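Local coordinates for putative polyketide cyclase (Pseudomonas putida KT2440, PDB 3F7X), which is of unknown function but carries a SnoaL-like domain and may, like related polyketide cyclases, act on a small-molecule substrate, at residues Met20-Leu25 against Val85-Asp90; Asp48-Ile53 against Ile134-Asn139; Arg79-Val84 against Thr99-Tyr104; Arg93-Phe98 against Gly124-Ile129. One frame throughout, in Å; residues are numbered along the deposited sequence.

Interaction 1 of 4, residues Met20-Leu25 against Val85-Asp90; sequences MTATEL and VMQNAD. With EDO (1,2-ethanediol), chain H.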
loop_
_atom_site.group_PDB
_atom_site.type_symbol
_atom_site.label_atom_id
_atom_site.label_comp_id
_atom_site.label_asym_id
_atom_site.label_seq_id
_atom_site.Cartn_x
_atom_site.Cartn_y
_atom_site.Cartn_z
HETATM N N MSE A 20 -0.915 17.552 -17.849
HETATM C CA MSE A 20 -0.068 16.415 -17.424
HETATM C C MSE A 20 -0.889 15.125 -17.339
HETATM O O MSE A 20 -2.062 15.144 -16.949
HETATM C CB MSE A 20 0.594 16.634 -16.043
HETATM C CG MSE A 20 1.916 17.446 -16.025
HETATM SE SE MSE A 20 2.818 17.519 -14.264
HETATM C CE MSE A 20 1.305 18.153 -13.292
ATOM N N THR A 21 -0.269 14.023 -17.705
ATOM C CA THR A 21 -0.839 12.713 -17.430
ATOM C C THR A 21 -0.732 12.424 -15.912
ATOM O O THR A 21 0.031 13.061 -15.157
ATOM C CB THR A 21 -0.114 11.600 -18.179
ATOM O OG1 THR A 21 1.213 11.492 -17.679
ATOM C CG2 THR A 21 -0.067 11.891 -19.701
ATOM N N ALA A 22 -1.492 11.441 -15.459
ATOM C CA ALA A 22 -1.397 11.021 -14.058
ATOM C C ALA A 22 0.034 10.613 -13.699
ATOM O O ALA A 22 0.519 10.928 -12.606
ATOM C CB ALA A 22 -2.380 9.882 -13.775
ATOM N N THR A 23 0.699 9.922 -14.625
ATOM C CA THR A 23 2.089 9.498 -14.412
ATOM C C THR A 23 2.990 10.708 -14.231
ATOM O O THR A 23 3.836 10.748 -13.325
ATOM C CB THR A 23 2.546 8.575 -15.565
ATOM O OG1 THR A 23 1.744 7.396 -15.557
ATOM C CG2 THR A 23 3.992 8.213 -15.389
ATOM N N GLU A 24 2.820 11.699 -15.097
ATOM C CA GLU A 24 3.587 12.907 -14.963
ATOM C C GLU A 24 3.317 13.661 -13.664
ATOM O O GLU A 24 4.236 14.179 -13.037
ATOM C CB GLU A 24 3.346 13.826 -16.155
ATOM C CG GLU A 24 3.947 13.264 -17.470
ATOM C CD GLU A 24 3.476 13.953 -18.752
ATOM O OE1 GLU A 24 2.426 14.621 -18.760
ATOM O OE2 GLU A 24 4.184 13.803 -19.774
ATOM N N LEU A 25 2.067 13.707 -13.257
ATOM C CA LEU A 25 1.646 14.366 -12.046
ATOM C C LEU A 25 2.299 13.707 -10.804
ATOM O O LEU A 25 2.871 14.368 -9.927
ATOM C CB LEU A 25 0.145 14.307 -11.968
ATOM C CG LEU A 25 -0.503 14.995 -10.805
ATOM C CD1 LEU A 25 -0.173 16.447 -10.673
ATOM C CD2 LEU A 25 -2.044 14.824 -10.866
ATOM N N VAL A 85 5.886 4.200 -11.105
ATOM C CA VAL A 85 4.621 4.898 -11.151
ATOM C C VAL A 85 3.746 4.272 -12.200
ATOM O O VAL A 85 4.164 4.056 -13.324
ATOM C CB VAL A 85 4.803 6.406 -11.445
ATOM C CG1 VAL A 85 3.451 7.115 -11.553
ATOM C CG2 VAL A 85 5.679 7.051 -10.363
HETATM N N MSE A 86 2.512 3.945 -11.808
HETATM C CA MSE A 86 1.505 3.306 -12.659
HETATM C C MSE A 86 0.197 4.039 -12.596
HETATM O O MSE A 86 -0.090 4.694 -11.600
HETATM C CB MSE A 86 1.349 1.844 -12.223
HETATM C CG MSE A 86 2.673 1.091 -12.332
HETATM SE SE MSE A 86 2.727 -0.616 -11.407
HETATM C CE MSE A 86 3.013 0.043 -9.666
ATOM N N GLN A 87 -0.621 3.946 -13.649
ATOM C CA GLN A 87 -1.890 4.624 -13.678
ATOM C C GLN A 87 -2.931 3.786 -14.393
ATOM O O GLN A 87 -2.600 2.887 -15.160
ATOM C CB GLN A 87 -1.814 5.992 -14.356
ATOM C CG GLN A 87 -1.463 5.971 -15.864
ATOM C CD GLN A 87 -1.610 7.323 -16.508
ATOM O OE1 GLN A 87 -0.657 8.098 -16.528
ATOM N NE2 GLN A 87 -2.796 7.606 -17.020
ATOM N N ASN A 88 -4.193 4.129 -14.168
ATOM C CA ASN A 88 -5.270 3.566 -14.986
ATOM C C ASN A 88 -5.336 4.349 -16.326
ATOM O O ASN A 88 -4.677 5.350 -16.505
ATOM C CB ASN A 88 -6.584 3.449 -14.230
ATOM C CG ASN A 88 -7.239 4.776 -13.923
ATOM O OD1 ASN A 88 -6.649 5.842 -14.131
ATOM N ND2 ASN A 88 -8.436 4.713 -13.334
ATOM N N ALA A 89 -6.119 3.854 -17.294
ATOM C CA ALA A 89 -6.093 4.402 -18.638
ATOM C C ALA A 89 -6.524 5.865 -18.682
ATOM O O ALA A 89 -5.902 6.667 -19.393
ATOM C CB ALA A 89 -6.953 3.562 -19.563
ATOM N N ASP A 90 -7.541 6.230 -17.899
ATOM C CA ASP A 90 -8.059 7.621 -17.912
ATOM C C ASP A 90 -7.325 8.573 -16.983
ATOM O O ASP A 90 -7.597 9.771 -17.011
ATOM C CB ASP A 90 -9.560 7.675 -17.743
ATOM C CG ASP A 90 -10.060 7.328 -16.380
ATOM O OD1 ASP A 90 -9.314 7.286 -15.393
ATOM O OD2 ASP A 90 -11.291 7.107 -16.283
HETATM C C1 EDO H . -8.780 13.324 -13.958
HETATM O O1 EDO H . -8.356 14.707 -14.031
HETATM C C2 EDO H . -8.482 12.610 -15.268
HETATM O O2 EDO H . -9.047 11.300 -15.238
#

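Interaction 2 of 4, residues Asp48-Ile53 against Ile134-Asn139; sequences DVIHDI and IARVTN. With EDO (1,2-ethanediol), chain D; EDO (1,2-ethanediol), chain F.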
loop_
_atom_site.group_PDB
_atom_site.type_symbol
_atom_site.label_atom_id
_atom_site.label_comp_id
_atom_site.label_asym_id
_atom_site.label_seq_id
_atom_site.Cartn_x
_atom_site.Cartn_y
_atom_site.Cartn_z
ATOM N N ASP A 48 -9.125 20.210 -1.141
ATOM C CA ASP A 48 -9.792 19.257 -0.291
ATOM C C ASP A 48 -9.191 17.862 -0.331
ATOM O O ASP A 48 -9.880 16.866 -0.086
ATOM C CB ASP A 48 -11.257 19.270 -0.654
ATOM C CG ASP A 48 -11.915 20.600 -0.219
ATOM O OD1 ASP A 48 -11.629 21.072 0.917
ATOM O OD2 ASP A 48 -12.777 21.140 -0.953
ATOM N N VAL A 49 -7.899 17.806 -0.606
ATOM C CA VAL A 49 -7.191 16.532 -0.674
ATOM C C VAL A 49 -7.425 15.684 0.583
ATOM O O VAL A 49 -7.369 16.168 1.712
ATOM C CB VAL A 49 -5.687 16.786 -0.881
ATOM C CG1 VAL A 49 -5.070 17.620 0.238
ATOM C CG2 VAL A 49 -4.897 15.462 -1.069
ATOM N N ILE A 50 -7.651 14.398 0.347
ATOM C CA ILE A 50 -7.776 13.406 1.389
ATOM C C ILE A 50 -6.424 12.765 1.575
ATOM O O ILE A 50 -5.828 12.269 0.604
ATOM C CB ILE A 50 -8.836 12.338 1.010
ATOM C CG1 ILE A 50 -10.204 12.978 0.911
ATOM C CG2 ILE A 50 -8.765 11.158 1.983
ATOM C CD1 ILE A 50 -11.232 12.054 0.297
ATOM N N HIS A 51 -5.954 12.748 2.808
ATOM C CA HIS A 51 -4.637 12.166 3.112
ATOM C C HIS A 51 -4.771 11.052 4.126
ATOM O O HIS A 51 -5.077 11.306 5.309
ATOM C CB HIS A 51 -3.706 13.244 3.671
ATOM C CG HIS A 51 -2.289 12.814 3.832
ATOM N ND1 HIS A 51 -1.376 13.551 4.535
ATOM C CD2 HIS A 51 -1.618 11.742 3.347
ATOM C CE1 HIS A 51 -0.194 12.971 4.459
ATOM N NE2 HIS A 51 -0.313 11.880 3.722
ATOM N N ASP A 52 -4.631 9.815 3.658
ATOM C CA ASP A 52 -4.707 8.650 4.516
ATOM C C ASP A 52 -3.323 8.282 4.990
ATOM O O ASP A 52 -2.563 7.644 4.267
ATOM C CB ASP A 52 -5.328 7.501 3.797
ATOM C CG ASP A 52 -6.744 7.700 3.534
ATOM O OD1 ASP A 52 -7.462 8.407 4.312
ATOM O OD2 ASP A 52 -7.150 7.145 2.502
ATOM N N ILE A 53 -3.037 8.672 6.220
ATOM C CA ILE A 53 -1.770 8.478 6.934
ATOM C C ILE A 53 -1.593 6.994 7.222
ATOM O O ILE A 53 -2.558 6.374 7.670
ATOM C CB ILE A 53 -1.820 9.234 8.348
ATOM C CG1 ILE A 53 -1.996 10.752 8.181
ATOM C CG2 ILE A 53 -0.556 8.890 9.205
ATOM C CD1 ILE A 53 -1.487 11.283 6.886
ATOM N N ILE A 134 -4.112 16.047 -7.484
ATOM C CA ILE A 134 -4.141 14.890 -6.599
ATOM C C ILE A 134 -5.194 15.184 -5.518
ATOM O O ILE A 134 -5.025 16.101 -4.706
ATOM C CB ILE A 134 -2.762 14.617 -6.001
ATOM C CG1 ILE A 134 -1.794 14.130 -7.105
ATOM C CG2 ILE A 134 -2.862 13.603 -4.831
ATOM C CD1 ILE A 134 -0.324 14.166 -6.700
ATOM N N ALA A 135 -6.275 14.392 -5.509
ATOM C CA ALA A 135 -7.405 14.541 -4.597
ATOM C C ALA A 135 -7.373 13.562 -3.426
ATOM O O ALA A 135 -8.102 13.747 -2.451
ATOM C CB ALA A 135 -8.744 14.425 -5.352
ATOM N N ARG A 136 -6.563 12.506 -3.526
ATOM C CA ARG A 136 -6.326 11.595 -2.425
ATOM C C ARG A 136 -4.920 11.026 -2.548
ATOM O O ARG A 136 -4.503 10.630 -3.648
ATOM C CB ARG A 136 -7.336 10.447 -2.381
ATOM C CG ARG A 136 -7.010 9.390 -1.305
ATOM C CD ARG A 136 -8.064 8.340 -1.206
ATOM N NE ARG A 136 -8.358 7.602 -2.422
ATOM C CZ ARG A 136 -7.718 6.531 -2.855
ATOM N NH1 ARG A 136 -6.618 6.100 -2.254
ATOM N NH2 ARG A 136 -8.153 5.910 -3.919
ATOM N N VAL A 137 -4.240 10.989 -1.407
ATOM C CA VAL A 137 -2.974 10.278 -1.240
ATOM C C VAL A 137 -3.178 9.291 -0.080
ATOM O O VAL A 137 -3.468 9.704 1.052
ATOM C CB VAL A 137 -1.794 11.215 -0.856
ATOM C CG1 VAL A 137 -0.526 10.374 -0.670
ATOM C CG2 VAL A 137 -1.549 12.286 -1.923
ATOM N N THR A 138 -2.968 8.001 -0.354
ATOM C CA THR A 138 -3.020 6.963 0.668
ATOM C C THR A 138 -1.632 6.351 0.753
ATOM O O THR A 138 -1.182 5.730 -0.186
ATOM C CB THR A 138 -4.092 5.922 0.284
ATOM O OG1 THR A 138 -5.370 6.575 0.266
ATOM C CG2 THR A 138 -4.089 4.730 1.258
ATOM N N ASN A 139 -1.003 6.533 1.897
ATOM C CA ASN A 139 0.375 6.083 2.155
ATOM C C ASN A 139 0.446 4.733 2.855
ATOM O O ASN A 139 -0.329 4.485 3.784
ATOM C CB ASN A 139 1.069 7.046 3.103
ATOM C CG ASN A 139 1.119 8.420 2.613
ATOM O OD1 ASN A 139 1.899 8.753 1.688
ATOM N ND2 ASN A 139 0.319 9.278 3.227
HETATM C C1 EDO D . 4.091 11.555 1.154
HETATM O O1 EDO D . 3.173 11.021 0.240
HETATM C C2 EDO D . 3.385 12.361 2.272
HETATM O O2 EDO D . 2.454 11.538 3.052
HETATM C C1 EDO F . -11.200 7.089 -5.389
HETATM O O1 EDO F . -10.911 5.998 -4.565
HETATM C C2 EDO F . -11.769 8.136 -4.453
HETATM O O2 EDO F . -10.746 8.693 -3.608
HETATM O O HOH W 1 -3.066 4.517 4.510
#

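Interaction 3 of 4, residues Arg79-Val84 against Thr99-Tyr104; sequences RLADIV and TVHGQY. With EDO (1,2-ethanediol), chain I.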
loop_
_atom_site.group_PDB
_atom_site.type_symbol
_atom_site.label_atom_id
_atom_site.label_comp_id
_atom_site.label_asym_id
_atom_site.label_seq_id
_atom_site.Cartn_x
_atom_site.Cartn_y
_atom_site.Cartn_z
ATOM N N ARG A 79 14.725 10.335 0.968
ATOM C CA ARG A 79 14.921 10.254 -0.459
ATOM C C ARG A 79 14.274 8.966 -0.926
ATOM O O ARG A 79 14.526 7.897 -0.359
ATOM C CB ARG A 79 16.428 10.205 -0.797
ATOM C CG ARG A 79 16.728 9.911 -2.214
ATOM C CD ARG A 79 18.211 9.933 -2.453
ATOM N NE ARG A 79 18.977 8.964 -1.659
ATOM C CZ ARG A 79 19.173 7.681 -1.990
ATOM N NH1 ARG A 79 18.700 7.190 -3.129
ATOM N NH2 ARG A 79 19.875 6.928 -1.171
ATOM N N LEU A 80 13.470 9.062 -1.987
ATOM C CA LEU A 80 12.797 7.894 -2.514
ATOM C C LEU A 80 13.517 7.413 -3.749
ATOM O O LEU A 80 13.792 8.236 -4.640
ATOM C CB LEU A 80 11.391 8.214 -2.876
ATOM C CG LEU A 80 10.601 8.884 -1.820
ATOM C CD1 LEU A 80 9.140 9.082 -2.301
ATOM C CD2 LEU A 80 10.635 8.197 -0.442
ATOM N N ALA A 81 13.826 6.140 -3.802
ATOM C CA ALA A 81 14.562 5.511 -4.875
ATOM C C ALA A 81 13.706 4.462 -5.543
ATOM O O ALA A 81 12.700 4.009 -4.985
ATOM C CB ALA A 81 15.848 4.880 -4.321
ATOM N N ASP A 82 14.097 4.091 -6.743
ATOM C CA ASP A 82 13.460 2.952 -7.396
ATOM C C ASP A 82 11.957 3.210 -7.596
ATOM O O ASP A 82 11.166 2.297 -7.425
ATOM C CB ASP A 82 13.661 1.667 -6.562
ATOM C CG ASP A 82 15.075 1.493 -6.033
ATOM O OD1 ASP A 82 16.044 1.588 -6.820
ATOM O OD2 ASP A 82 15.200 1.189 -4.827
ATOM N N ILE A 83 11.560 4.440 -7.939
ATOM C CA ILE A 83 10.162 4.791 -8.018
ATOM C C ILE A 83 9.550 4.218 -9.285
ATOM O O ILE A 83 10.014 4.496 -10.396
ATOM C CB ILE A 83 9.922 6.309 -7.965
ATOM C CG1 ILE A 83 10.655 6.965 -6.765
ATOM C CG2 ILE A 83 8.426 6.581 -7.918
ATOM C CD1 ILE A 83 10.693 8.478 -6.835
ATOM N N VAL A 84 8.487 3.453 -9.111
ATOM C CA VAL A 84 7.700 2.892 -10.208
ATOM C C VAL A 84 6.293 3.478 -10.088
ATOM O O VAL A 84 5.636 3.295 -9.064
ATOM C CB VAL A 84 7.682 1.358 -10.141
ATOM C CG1 VAL A 84 6.737 0.814 -11.229
ATOM C CG2 VAL A 84 9.068 0.796 -10.257
ATOM N N THR A 99 11.488 2.733 -2.698
ATOM C CA THR A 99 12.297 2.451 -1.513
ATOM C C THR A 99 12.602 3.769 -0.823
ATOM O O THR A 99 13.164 4.691 -1.423
ATOM C CB THR A 99 13.612 1.750 -1.856
ATOM O OG1 THR A 99 13.310 0.558 -2.561
ATOM C CG2 THR A 99 14.377 1.415 -0.575
ATOM N N VAL A 100 12.217 3.863 0.437
ATOM C CA VAL A 100 12.511 5.019 1.275
ATOM C C VAL A 100 13.897 4.885 1.895
ATOM O O VAL A 100 14.176 3.913 2.565
ATOM C CB VAL A 100 11.474 5.178 2.394
ATOM C CG1 VAL A 100 11.808 6.395 3.249
ATOM C CG2 VAL A 100 10.051 5.267 1.829
ATOM N N HIS A 101 14.739 5.878 1.639
ATOM C CA HIS A 101 16.022 6.051 2.310
ATOM C C HIS A 101 15.892 7.267 3.209
ATOM O O HIS A 101 15.727 8.369 2.725
ATOM C CB HIS A 101 17.153 6.292 1.312
ATOM C CG HIS A 101 17.408 5.129 0.427
ATOM N ND1 HIS A 101 18.394 4.206 0.685
ATOM C CD2 HIS A 101 16.743 4.685 -0.661
ATOM C CE1 HIS A 101 18.351 3.262 -0.243
ATOM N NE2 HIS A 101 17.362 3.534 -1.073
ATOM N N GLY A 102 15.954 7.077 4.512
ATOM C CA GLY A 102 15.666 8.175 5.431
ATOM C C GLY A 102 16.662 8.310 6.548
ATOM O O GLY A 102 17.443 7.394 6.853
ATOM N N GLN A 103 16.591 9.462 7.190
ATOM C CA GLN A 103 17.312 9.722 8.412
ATOM C C GLN A 103 16.337 10.391 9.400
ATOM O O GLN A 103 15.619 11.299 9.026
ATOM C CB GLN A 103 18.504 10.654 8.162
ATOM C CG GLN A 103 19.425 10.730 9.387
ATOM C CD GLN A 103 20.747 11.420 9.162
ATOM O OE1 GLN A 103 20.890 12.264 8.290
ATOM N NE2 GLN A 103 21.715 11.076 9.985
ATOM N N TYR A 104 16.329 9.882 10.630
ATOM C CA TYR A 104 15.431 10.367 11.686
ATOM C C TYR A 104 16.184 11.415 12.500
ATOM O O TYR A 104 17.155 11.098 13.199
ATOM C CB TYR A 104 15.006 9.175 12.533
ATOM C CG TYR A 104 13.902 9.401 13.528
ATOM C CD1 TYR A 104 13.006 10.454 13.417
ATOM C CD2 TYR A 104 13.719 8.520 14.580
ATOM C CE1 TYR A 104 12.006 10.628 14.366
ATOM C CE2 TYR A 104 12.715 8.679 15.508
ATOM C CZ TYR A 104 11.848 9.740 15.413
ATOM O OH TYR A 104 10.826 9.946 16.334
HETATM C C1 EDO I . 10.013 -2.496 -4.159
HETATM O O1 EDO I . 11.102 -2.810 -5.048
HETATM C C2 EDO I . 10.406 -1.329 -3.271
HETATM O O2 EDO I . 11.129 -0.384 -4.078
HETATM O O HOH W 2 17.203 1.788 -3.193
#

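Interaction 4 of 4, residues Arg93-Phe98 against Gly124-Ile129; sequences RAAAEF and GAFFYI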
loop_
_atom_site.group_PDB
_atom_site.type_symbol
_atom_site.label_atom_id
_atom_site.label_comp_id
_atom_site.label_asym_id
_atom_site.label_seq_id
_atom_site.Cartn_x
_atom_site.Cartn_y
_atom_site.Cartn_z
ATOM N N ARG A 93 -6.693 7.324 -11.505
ATOM C CA ARG A 93 -6.105 6.532 -10.425
ATOM C C ARG A 93 -4.635 6.281 -10.755
ATOM O O ARG A 93 -4.271 6.080 -11.920
ATOM C CB ARG A 93 -6.888 5.230 -10.234
ATOM C CG ARG A 93 -8.357 5.424 -9.866
ATOM C CD ARG A 93 -8.618 5.961 -8.486
ATOM N NE ARG A 93 -8.402 4.927 -7.476
ATOM C CZ ARG A 93 -9.325 4.055 -7.106
ATOM N NH1 ARG A 93 -10.554 4.108 -7.593
ATOM N NH2 ARG A 93 -9.046 3.110 -6.228
ATOM N N ALA A 94 -3.794 6.246 -9.723
ATOM C CA ALA A 94 -2.393 5.981 -9.890
ATOM C C ALA A 94 -1.880 5.283 -8.642
ATOM O O ALA A 94 -2.510 5.325 -7.568
ATOM C CB ALA A 94 -1.580 7.279 -10.212
ATOM N N ALA A 95 -0.695 4.707 -8.776
ATOM C CA ALA A 95 -0.026 4.023 -7.685
ATOM C C ALA A 95 1.461 4.182 -7.881
ATOM O O ALA A 95 1.938 4.262 -9.012
ATOM C CB ALA A 95 -0.411 2.528 -7.660
ATOM N N ALA A 96 2.205 4.190 -6.784
ATOM C CA ALA A 96 3.651 4.250 -6.849
ATOM C C ALA A 96 4.222 3.315 -5.793
ATOM O O ALA A 96 3.736 3.280 -4.671
ATOM C CB ALA A 96 4.191 5.697 -6.654
ATOM N N GLU A 97 5.302 2.622 -6.182
ATOM C CA GLU A 97 6.081 1.825 -5.248
ATOM C C GLU A 97 7.529 2.293 -5.307
ATOM O O GLU A 97 8.012 2.686 -6.364
ATOM C CB GLU A 97 5.986 0.324 -5.575
ATOM C CG GLU A 97 6.334 -0.515 -4.388
ATOM C CD GLU A 97 6.167 -2.013 -4.546
ATOM O OE1 GLU A 97 6.260 -2.497 -5.695
ATOM O OE2 GLU A 97 6.063 -2.685 -3.491
ATOM N N PHE A 98 8.214 2.279 -4.183
ATOM C CA PHE A 98 9.535 2.853 -4.071
ATOM C C PHE A 98 10.216 2.378 -2.802
ATOM O O PHE A 98 9.613 1.739 -1.929
ATOM C CB PHE A 98 9.445 4.391 -4.120
ATOM C CG PHE A 98 8.394 4.974 -3.229
ATOM C CD1 PHE A 98 8.643 5.236 -1.907
ATOM C CD2 PHE A 98 7.142 5.222 -3.726
ATOM C CE1 PHE A 98 7.661 5.744 -1.099
ATOM C CE2 PHE A 98 6.151 5.712 -2.906
ATOM C CZ PHE A 98 6.400 5.972 -1.599
ATOM N N GLY A 124 4.763 2.475 -0.499
ATOM C CA GLY A 124 3.994 2.727 -1.696
ATOM C C GLY A 124 2.901 3.726 -1.375
ATOM O O GLY A 124 2.671 4.083 -0.210
ATOM N N ALA A 125 2.218 4.167 -2.411
ATOM C CA ALA A 125 1.092 5.070 -2.272
ATOM C C ALA A 125 0.096 4.823 -3.375
ATOM O O ALA A 125 0.454 4.403 -4.475
ATOM C CB ALA A 125 1.559 6.525 -2.273
ATOM N N PHE A 126 -1.153 5.125 -3.056
ATOM C CA PHE A 126 -2.222 5.143 -4.031
ATOM C C PHE A 126 -2.805 6.551 -4.117
ATOM O O PHE A 126 -2.873 7.274 -3.112
ATOM C CB PHE A 126 -3.341 4.157 -3.655
ATOM C CG PHE A 126 -2.915 2.706 -3.806
ATOM C CD1 PHE A 126 -3.052 2.075 -5.046
ATOM C CD2 PHE A 126 -2.326 2.000 -2.780
ATOM C CE1 PHE A 126 -2.626 0.782 -5.209
ATOM C CE2 PHE A 126 -1.920 0.723 -2.974
ATOM C CZ PHE A 126 -2.086 0.124 -4.165
ATOM N N PHE A 127 -3.240 6.904 -5.330
ATOM C CA PHE A 127 -3.717 8.245 -5.635
ATOM C C PHE A 127 -5.058 8.200 -6.337
ATOM O O PHE A 127 -5.311 7.320 -7.184
ATOM C CB PHE A 127 -2.742 8.946 -6.573
ATOM C CG PHE A 127 -1.364 9.105 -6.025
ATOM C CD1 PHE A 127 -0.441 8.104 -6.180
ATOM C CD2 PHE A 127 -0.996 10.233 -5.343
ATOM C CE1 PHE A 127 0.840 8.230 -5.654
ATOM C CE2 PHE A 127 0.294 10.371 -4.821
ATOM C CZ PHE A 127 1.207 9.373 -4.993
ATOM N N TYR A 128 -5.904 9.192 -6.045
ATOM C CA TYR A 128 -7.060 9.546 -6.860
ATOM C C TYR A 128 -6.779 10.947 -7.385
ATOM O O TYR A 128 -6.358 11.823 -6.621
ATOM C CB TYR A 128 -8.339 9.532 -6.026
ATOM C CG TYR A 128 -9.551 10.086 -6.711
ATOM C CD1 TYR A 128 -9.992 9.578 -7.925
ATOM C CD2 TYR A 128 -10.247 11.136 -6.161
ATOM C CE1 TYR A 128 -11.115 10.093 -8.550
ATOM C CE2 TYR A 128 -11.383 11.660 -6.799
ATOM C CZ TYR A 128 -11.784 11.133 -7.979
ATOM O OH TYR A 128 -12.899 11.640 -8.607
ATOM N N ILE A 129 -7.006 11.132 -8.675
ATOM C CA ILE A 129 -6.718 12.355 -9.402
ATOM C C ILE A 129 -8.001 12.846 -10.050
ATOM O O ILE A 129 -8.724 12.076 -10.669
ATOM C CB ILE A 129 -5.628 12.108 -10.461
ATOM C CG1 ILE A 129 -4.324 11.764 -9.733
ATOM C CG2 ILE A 129 -5.436 13.317 -11.411
ATOM C CD1 ILE A 129 -3.323 11.072 -10.618
HETATM O O HOH W 3 -5.647 4.345 -6.876
#

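Interaction 1 of 4, residues Met20-Leu25 against Val85-Asp90
The first turn of the helix that starts at Ala22 lies against the end of the strand through Val85 and Gln87, its backbone coming nearest where the CA atoms of Thr23 and Val85 stand 6.2 Å apart. No backbone-to-backbone bond joins them; the side chain of Gln87 does the work. Its CG sits between its own backbone N and carbonyl carbon (chi1 65°), and the chain then runs out extended to put OE1 at the helix start. There OE1 takes two bonds from one residue: Thr23 OG1 donates in the amide plane, on a lone pair, at 2.7 Å from Gln87 OE1, while Thr23 N reaches the same oxygen at 3.0 Å from above that plane. The other end of the amide is held too, Gln87 NE2 giving a nearly straight bond to Asn88 O. With an alanine at this position, Thr23 N and OG1 would probably lose their shared acceptor and the Ala22 methyl its cover. Next to it, Thr21 and Glu24 form a capping box: Glu24 N bonds to Thr21 OG1 and Thr21 N to Glu24 OE1. Val85 CG1 meets Thr23 CG2 at 4.0 Å, and Val85 also touches Val26 and Asn27 farther along helix 22-35. Ala22 and Leu25 lean on Ile129 of strand 118-130, while Met86 pairs through its backbone with Ala95 of the adjacent strand.

Interaction 2 of 4, residues Asp48-Ile53 against Ile134-Asn139
Asp52 and Thr138 meet on one face of a parallel strand pair in the mixed, curved sheet of the SnoaL-like fold, and His51 and Asn139 meet toward the other. Thr138 OG1 donates to Asp52 OD2 at 2.9 Å. Backbone bonds hold the strands in register, among them Ile50 N to Ala135 O and Val137 N to Ile50 O, both 2.9 Å. With CG anti to its backbone N (chi1 -172°), the His51 ring lies close to Val137, and Asn139 ND2 donates to His51 NE2 at 2.7 Å, the ring and amide planes turned 72° apart.

Farther out, the ring is flanked by Phe65, which stacks on it, and Phe68, edge-to-face. An unidentified ligand lies about 4 Å from the Asn139 side chain, consistent with a pocket here. Ala135 and Arg136 together face Tyr128 in a classic beta bulge. Arg58 forms a salt bridge with Asp52 OD1, and Arg136 NH1 another with Glu97 of the second subunit. The same Arg136 NH1 donates to Thr138 OG1, 2.9 Å away and close to the guanidinium plane, so that one hydroxyl links acid and base.

Interaction 3 of 4, residues Arg79-Val84 against Thr99-Tyr104
His101, Arg79 and Thr99 bury the most surface here, all on one face of an antiparallel hairpin. The guanidinium of Arg79 lies flat on the imidazole of His101, centres 4.2 Å apart and planes only 21° from parallel. The overlap is offset: NH2 of Arg79 hangs over the rim, 3.4 Å from His101 CG. Arg79 gets there by leaving its backbone with CG anti to N (chi1 171°) and then bending at chi3, which folds the charged end back along the histidine. Ala81 CB also touches the ring, 3.8 Å from His101 CD2. Replacing His101 with an alanine would probably leave the Arg79 guanidinium without its flat support and free to swing.

Under these side chains, Arg79 and His101 exchange two backbone bonds, Arg79 N to His101 O and His101 N to Arg79 O, each 2.8 Å; Ala81 and Thr99 form the next such pair. Between them Leu80 and Val100 project from the other face and run side by side, Leu80 CD2 meeting Val100 CG2 at 3.8 Å, with Tyr30 and Phe33 of helix 22-35 packing on Leu80.

Where the strand turns its corner, Asp82 OD2, in the conformer described here, stands 3.0 Å from Thr99 OG1. The arginine lying flat on the ring would probably disfavour a second positive charge on His101, with Asp82 at most a partial counterweight.

Interaction 4 of 4, residues Arg93-Phe98 against Gly124-Ile129
Ala95 offers its methyl to the ring of Phe126, CB lying 3.7 Å from Phe126 CE1, across an antiparallel strand pair in which Ala94 and Ala95 stand opposite the bulky Phe127 and Phe126. Three alanines in a row, Ala94 to Ala96, keep the strand slim while the two phenylalanines supply the bulk on opposite faces. Phe127 has CG anti to its carbonyl carbon (chi1 -60°), which brings its ring along the neighbouring strand: its edge meets Ala94 O, and CE1 reaches Ala96 CB at 4.3 Å. Ala94 CB touches both Phe127 CB and Ile129 CD1, 4.2 Å from each.

Gly124 makes the hollow at the Phe98 end. The ring of Phe98 lies over it, with Gly124 N above one face and CE2 3.9 Å from Gly124 CA. At the Arg93 end, Arg93 bends twice, its CD resting at the edge of the Tyr128 ring, 3.9 Å from CD1, and a water runs from Arg93 NE to Phe127 O.

Four backbone bonds knit the strands, two between Ala94 and Phe127 and two between Ala96 and Ala125. Tyr30 of helix 22-35 covers Ala96, Ala125 and Phe127 on one face. The other face meets the second subunit: Phe126 meets its own copy, Arg93 pairs with Glu97 of that subunit, and Glu97 with its Arg93 and Arg136. Strands 76-87 and 133-141 flank the pair.

From the N terminus, interaction 1 closes the first long loop, bringing the start of helix 22-35 to the end of strand 76-87. Interaction 2 opens inside that loop, at 48-53, and closes at 134-139, so the two cross, touching where Leu25 CD2 packs on Ile134 CG1. Interaction 3 closes a short hairpin loop from 79-84 to 99-104 and crosses both interaction 1 and interaction 4; interaction 4, closing a loop from 93-98 to 124-129, follows interaction 1 in series. Both 3 and 4 nest inside the loop of interaction 2. Together they tie helix 22-35 to one sheet, whose strands run side by side from 58-60 and 49-52 through 133-141, 118-130 and 93-104 to 76-87.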